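Local atomic coordinates of 3'-5' exonuclease crn-4 (Caenorhabditis elegans, PDB entry 3CG7), a protein that degrades RNA and DNA from the 3' end as a homodimeric exonuclease of the RNase T family and takes part in apoptotic DNA degradation. Residues D93-V98 with S137-P142; L217-A222 with G268-C273. All coordinates share one frame; numbering follows the deposited sequence.

Contact 1 of 2, residues D93-V98 with S137-P142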
loop_
_atom_site.group_PDB
_atom_site.type_symbol
_atom_site.label_atom_id
_atom_site.label_comp_id
_atom_site.label_asym_id
_atom_site.label_seq_id
_atom_site.Cartn_x
_atom_site.Cartn_y
_atom_site.Cartn_z
ATOM N N ASP A 93 9.404 8.696 -12.094
ATOM C CA ASP A 93 10.453 7.686 -12.159
ATOM C C ASP A 93 10.680 7.040 -10.787
ATOM O O ASP A 93 10.279 7.595 -9.754
ATOM C CB ASP A 93 11.745 8.317 -12.668
ATOM C CG ASP A 93 11.660 8.705 -14.129
ATOM O OD1 ASP A 93 11.717 7.800 -14.988
ATOM O OD2 ASP A 93 11.531 9.911 -14.426
ATOM N N THR A 94 11.304 5.863 -10.782
ATOM C CA THR A 94 11.593 5.140 -9.539
ATOM C C THR A 94 12.848 5.722 -8.888
ATOM O O THR A 94 13.601 6.446 -9.540
ATOM C CB THR A 94 11.796 3.624 -9.779
ATOM O OG1 THR A 94 12.851 3.423 -10.724
ATOM C CG2 THR A 94 10.516 2.975 -10.289
ATOM N N PHE A 95 13.080 5.392 -7.618
ATOM C CA PHE A 95 14.142 6.047 -6.853
ATOM C C PHE A 95 15.516 5.967 -7.492
ATOM O O PHE A 95 16.227 6.964 -7.510
ATOM C CB PHE A 95 14.208 5.579 -5.393
ATOM C CG PHE A 95 15.191 6.362 -4.560
ATOM C CD1 PHE A 95 14.839 7.601 -4.024
ATOM C CD2 PHE A 95 16.477 5.876 -4.330
ATOM C CE1 PHE A 95 15.752 8.339 -3.256
ATOM C CE2 PHE A 95 17.394 6.603 -3.572
ATOM C CZ PHE A 95 17.028 7.839 -3.033
ATOM N N ASP A 96 15.893 4.796 -8.003
ATOM C CA ASP A 96 17.206 4.634 -8.639
ATOM C C ASP A 96 17.448 5.637 -9.775
ATOM O O ASP A 96 18.569 6.119 -9.944
ATOM C CB ASP A 96 17.458 3.185 -9.092
ATOM C CG ASP A 96 16.459 2.687 -10.148
ATOM O OD1 ASP A 96 16.905 1.973 -11.069
ATOM O OD2 ASP A 96 15.240 2.974 -10.068
ATOM N N VAL A 97 16.394 5.967 -10.523
ATOM C CA VAL A 97 16.491 6.920 -11.631
ATOM C C VAL A 97 16.564 8.351 -11.090
ATOM O O VAL A 97 17.466 9.116 -11.453
ATOM C CB VAL A 97 15.320 6.758 -12.668
ATOM C CG1 VAL A 97 15.400 7.812 -13.767
ATOM C CG2 VAL A 97 15.344 5.368 -13.293
ATOM N N VAL A 98 15.623 8.688 -10.208
ATOM C CA VAL A 98 15.578 10.002 -9.571
ATOM C C VAL A 98 16.858 10.303 -8.783
ATOM O O VAL A 98 17.339 11.441 -8.799
ATOM C CB VAL A 98 14.331 10.166 -8.673
ATOM C CG1 VAL A 98 14.342 11.518 -7.973
ATOM C CG2 VAL A 98 13.054 10.009 -9.501
ATOM N N SER A 137 16.776 0.099 -2.762
ATOM C CA SER A 137 17.248 0.411 -4.109
ATOM C C SER A 137 18.641 -0.139 -4.359
ATOM O O SER A 137 19.170 -0.008 -5.466
ATOM C CB SER A 137 17.237 1.927 -4.340
ATOM O OG SER A 137 15.920 2.454 -4.290
ATOM N N ASN A 138 19.220 -0.753 -3.326
ATOM C CA ASN A 138 20.591 -1.272 -3.351
ATOM C C ASN A 138 21.647 -0.233 -3.781
ATOM O O ASN A 138 22.498 -0.497 -4.634
ATOM C CB ASN A 138 20.686 -2.565 -4.181
ATOM C CG ASN A 138 22.058 -3.230 -4.075
ATOM O OD1 ASN A 138 22.762 -3.386 -5.077
ATOM N ND2 ASN A 138 22.454 -3.599 -2.855
ATOM N N ILE A 139 21.576 0.948 -3.177
ATOM C CA ILE A 139 22.557 2.009 -3.394
ATOM C C ILE A 139 23.359 2.181 -2.110
ATOM O O ILE A 139 22.804 2.113 -1.006
ATOM C CB ILE A 139 21.864 3.348 -3.779
ATOM C CG1 ILE A 139 21.213 3.237 -5.163
ATOM C CG2 ILE A 139 22.855 4.529 -3.736
ATOM C CD1 ILE A 139 20.056 4.190 -5.374
ATOM N N GLN A 140 24.664 2.386 -2.245
ATOM C CA GLN A 140 25.495 2.613 -1.074
ATOM C C GLN A 140 25.284 4.026 -0.555
ATOM O O GLN A 140 25.251 4.989 -1.319
ATOM C CB GLN A 140 26.971 2.367 -1.368
ATOM C CG GLN A 140 27.796 2.125 -0.112
ATOM C CD GLN A 140 29.303 2.102 -0.370
ATOM O OE1 GLN A 140 29.763 2.237 -1.512
ATOM N NE2 GLN A 140 30.081 1.933 0.705
ATOM N N MET A 141 25.121 4.126 0.756
ATOM C CA MET A 141 24.884 5.391 1.416
ATOM C C MET A 141 26.124 6.284 1.267
ATOM O O MET A 141 27.194 5.924 1.747
ATOM C CB MET A 141 24.543 5.136 2.885
ATOM C CG MET A 141 24.200 6.384 3.647
ATOM S SD MET A 141 22.454 6.579 3.990
ATOM C CE MET A 141 22.468 6.215 5.732
ATOM N N PRO A 142 25.982 7.447 0.595
ATOM C CA PRO A 142 27.115 8.337 0.310
ATOM C C PRO A 142 27.685 9.045 1.543
ATOM O O PRO A 142 27.030 9.116 2.586
ATOM C CB PRO A 142 26.515 9.369 -0.646
ATOM C CG PRO A 142 25.082 9.393 -0.308
ATOM C CD PRO A 142 24.718 7.995 0.070
#
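Phe-95 meets Ser-137 and Ile-139 with one side of its ring, and this is the tight part of the contact. CD1 of Ile-139 comes up at the ring edge, near its plane, 4.0 Å from CE2 of Phe-95. OG of Ser-137 approaches obliquely, 3.5 Å from CD2 of Phe-95. With CG turned away from its own N (chi1 -173°), Phe-95 swings its ring from the first turn of its helix toward residues 137-139. The hydroxyl of Ser-137 has its hydrogen bond with NE2 of Gln-133, in helix 124-136.

Asp-96 forms the looser, exposed side. Its CA is 4.4 Å from CD1 of Ile-139. Its carboxylate is held within its own segment: OG1 of Thr-94 bonds OD2 of Asp-96 at 2.5 Å. Thr-94 is the N-cap residue, and Asp-96 lies in the first turn.

Asn-138, with positive phi, is the C' residue of a Schellman motif that ends helix 124-136. The contact therefore sets the start of helix 95-109 against the end of helix 124-136. Phe-95 also packs on Val-66 of strand 55-67, and Ile-139 on Met-134 and Tyr-99.

Contact 2 of 2, residues L217-A222 with G268-C273. With ZN (zinc ion), chain C.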
loop_
_atom_site.group_PDB
_atom_site.type_symbol
_atom_site.label_atom_id
_atom_site.label_comp_id
_atom_site.label_asym_id
_atom_site.label_seq_id
_atom_site.Cartn_x
_atom_site.Cartn_y
_atom_site.Cartn_z
ATOM N N LEU A 217 26.334 12.456 12.986
ATOM C CA LEU A 217 27.126 11.559 12.167
ATOM C C LEU A 217 26.536 10.159 12.219
ATOM O O LEU A 217 26.072 9.703 13.270
ATOM C CB LEU A 217 28.580 11.526 12.652
ATOM C CG LEU A 217 29.348 12.856 12.734
ATOM C CD1 LEU A 217 30.229 12.884 13.972
ATOM C CD2 LEU A 217 30.162 13.141 11.478
ATOM N N LEU A 218 26.561 9.481 11.078
ATOM C CA LEU A 218 26.059 8.120 11.003
ATOM C C LEU A 218 27.199 7.139 11.102
ATOM O O LEU A 218 28.136 7.168 10.299
ATOM C CB LEU A 218 25.232 7.893 9.736
ATOM C CG LEU A 218 23.979 8.761 9.619
ATOM C CD1 LEU A 218 23.287 8.500 8.309
ATOM C CD2 LEU A 218 23.044 8.522 10.789
ATOM N N THR A 219 27.112 6.274 12.104
ATOM C CA THR A 219 28.194 5.367 12.430
ATOM C C THR A 219 27.700 3.920 12.415
ATOM O O THR A 219 26.507 3.661 12.571
ATOM C CB THR A 219 28.824 5.759 13.787
ATOM O OG1 THR A 219 30.137 5.209 13.884
ATOM C CG2 THR A 219 27.983 5.282 14.961
ATOM N N CYS A 220 28.617 2.981 12.219
ATOM C CA CYS A 220 28.254 1.572 12.080
ATOM C C CYS A 220 28.037 0.855 13.414
ATOM O O CYS A 220 27.536 -0.276 13.441
ATOM C CB CYS A 220 29.317 0.831 11.275
ATOM S SG CYS A 220 30.954 0.888 12.045
ATOM N N CYS A 221 28.403 1.497 14.518
ATOM C CA CYS A 221 28.406 0.804 15.799
ATOM C C CYS A 221 28.116 1.689 17.002
ATOM O O CYS A 221 28.547 2.836 17.064
ATOM C CB CYS A 221 29.744 0.097 15.986
ATOM S SG CYS A 221 29.705 -1.204 17.208
ATOM N N ALA A 222 27.374 1.140 17.955
ATOM C CA ALA A 222 27.109 1.814 19.221
ATOM C C ALA A 222 27.013 0.790 20.347
ATOM O O ALA A 222 26.439 -0.289 20.169
ATOM C CB ALA A 222 25.829 2.643 19.137
ATOM N N GLY A 268 35.405 11.465 4.515
ATOM C CA GLY A 268 34.205 10.687 4.759
ATOM C C GLY A 268 34.722 9.410 5.402
ATOM O O GLY A 268 34.866 8.379 4.746
ATOM N N VAL A 269 35.052 9.507 6.687
ATOM C CA VAL A 269 35.567 8.382 7.454
ATOM C C VAL A 269 34.643 8.149 8.649
ATOM O O VAL A 269 34.135 9.098 9.256
ATOM C CB VAL A 269 37.076 8.580 7.898
ATOM C CG1 VAL A 269 37.880 9.346 6.832
ATOM C CG2 VAL A 269 37.200 9.277 9.259
ATOM N N CYS A 270 34.408 6.884 8.967
ATOM C CA CYS A 270 33.493 6.535 10.038
ATOM C C CYS A 270 34.111 6.851 11.403
ATOM O O CYS A 270 35.267 6.522 11.652
ATOM C CB CYS A 270 33.109 5.064 9.930
ATOM S SG CYS A 270 31.996 4.502 11.215
ATOM N N ARG A 271 33.335 7.488 12.280
ATOM C CA ARG A 271 33.824 7.899 13.605
ATOM C C ARG A 271 34.248 6.725 14.473
ATOM O O ARG A 271 35.130 6.871 15.325
ATOM C CB ARG A 271 32.782 8.733 14.364
ATOM C CG ARG A 271 32.449 10.059 13.725
ATOM C CD ARG A 271 33.393 11.193 14.147
ATOM N NE ARG A 271 34.783 11.012 13.720
ATOM C CZ ARG A 271 35.199 11.005 12.455
ATOM N NH1 ARG A 271 34.337 11.147 11.456
ATOM N NH2 ARG A 271 36.488 10.839 12.190
ATOM N N TYR A 272 33.621 5.569 14.262
ATOM C CA TYR A 272 33.939 4.384 15.048
ATOM C C TYR A 272 35.061 3.546 14.440
ATOM O O TYR A 272 36.109 3.379 15.061
ATOM C CB TYR A 272 32.692 3.528 15.298
ATOM C CG TYR A 272 32.971 2.274 16.106
ATOM C CD1 TYR A 272 33.052 2.321 17.499
ATOM C CD2 TYR A 272 33.160 1.039 15.471
ATOM C CE1 TYR A 272 33.314 1.172 18.240
ATOM C CE2 TYR A 272 33.421 -0.117 16.204
ATOM C CZ TYR A 272 33.497 -0.043 17.586
ATOM O OH TYR A 272 33.753 -1.186 18.312
ATOM N N CYS A 273 34.848 3.023 13.234
ATOM C CA CYS A 273 35.792 2.069 12.649
ATOM C C CYS A 273 36.946 2.743 11.901
ATOM O O CYS A 273 37.905 2.079 11.490
ATOM C CB CYS A 273 35.068 1.054 11.754
ATOM S SG CYS A 273 34.456 1.718 10.187
HETATM ZN ZN ZN C . 32.200 2.149 10.446
HETATM O O HOH W 1 30.749 8.492 11.019
#
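Cys-220, Cys-270 and Cys-273 bind one zinc ion between the two segments. Three of the four metal bonds come from these segments. Zinc lies at 2.3 to 2.5 Å from SG of Cys-220, Cys-270 and Cys-273. Cys-280 supplies the fourth sulfur. With chi1 at 179°, Cys-270 swings SG away from its own N and toward zinc.

Polar atoms also meet near Cys-270 and along the two backbones. OG1 of Thr-219 sits 3.3 Å from SG of Cys-270. This sulfur, a zinc ligand, also receives a weak N-H bond from the backbone of Tyr-272. Such a bond would be expected to temper the charge of a thiolate, if only slightly. One water joins the backbones: it donates to O of Leu-218 and accepts from N of Arg-271, at 3.0 Å each.

Aromatic and apolar contacts complete the interface. CB of Cys-221 makes a CH-pi contact over one face of the Tyr-272 ring, 3.7 Å from its centroid and 18° off the normal. SG of Cys-221 lies over the ring too, farther out. SG of Cys-220 approaches the same ring obliquely. CB of Tyr-272 touches OG1 of Thr-219. At the other end, CD1 of Leu-217 packs against CG and CD of Arg-271, the middle carbons of its side chain.

Strand 216-219 pairs with strand 253-256 through Leu-217 and Thr-219. The first zinc ligand follows directly after strand 216-219. Two more come from a CxxC pair, Cys-270 and Cys-273. Together with Cys-280 they form a Cys4 zinc site.

Overall arrangement
From the N terminus, contact 1 comes first. Residues 93-98 begin helix 95-109, and residues 137-142 return after strand 116-120 and helix 124-136, closing a loop of 38 residues. Contact 2 opens later, at strand 216-219, and closes a loop of 45 residues that holds helix 239-249 and strand 253-256. The two loops follow in series, neither nested nor crossed. Contact 1 lies within the exonuclease domain and joins the ends of two helices. Contact 2 ties the sheet to the zinc-binding loop. The contact centres are about 22 Å apart, yet the segments touch: CE of Met-141 packs 3.5 Å from CD1 of Leu-218.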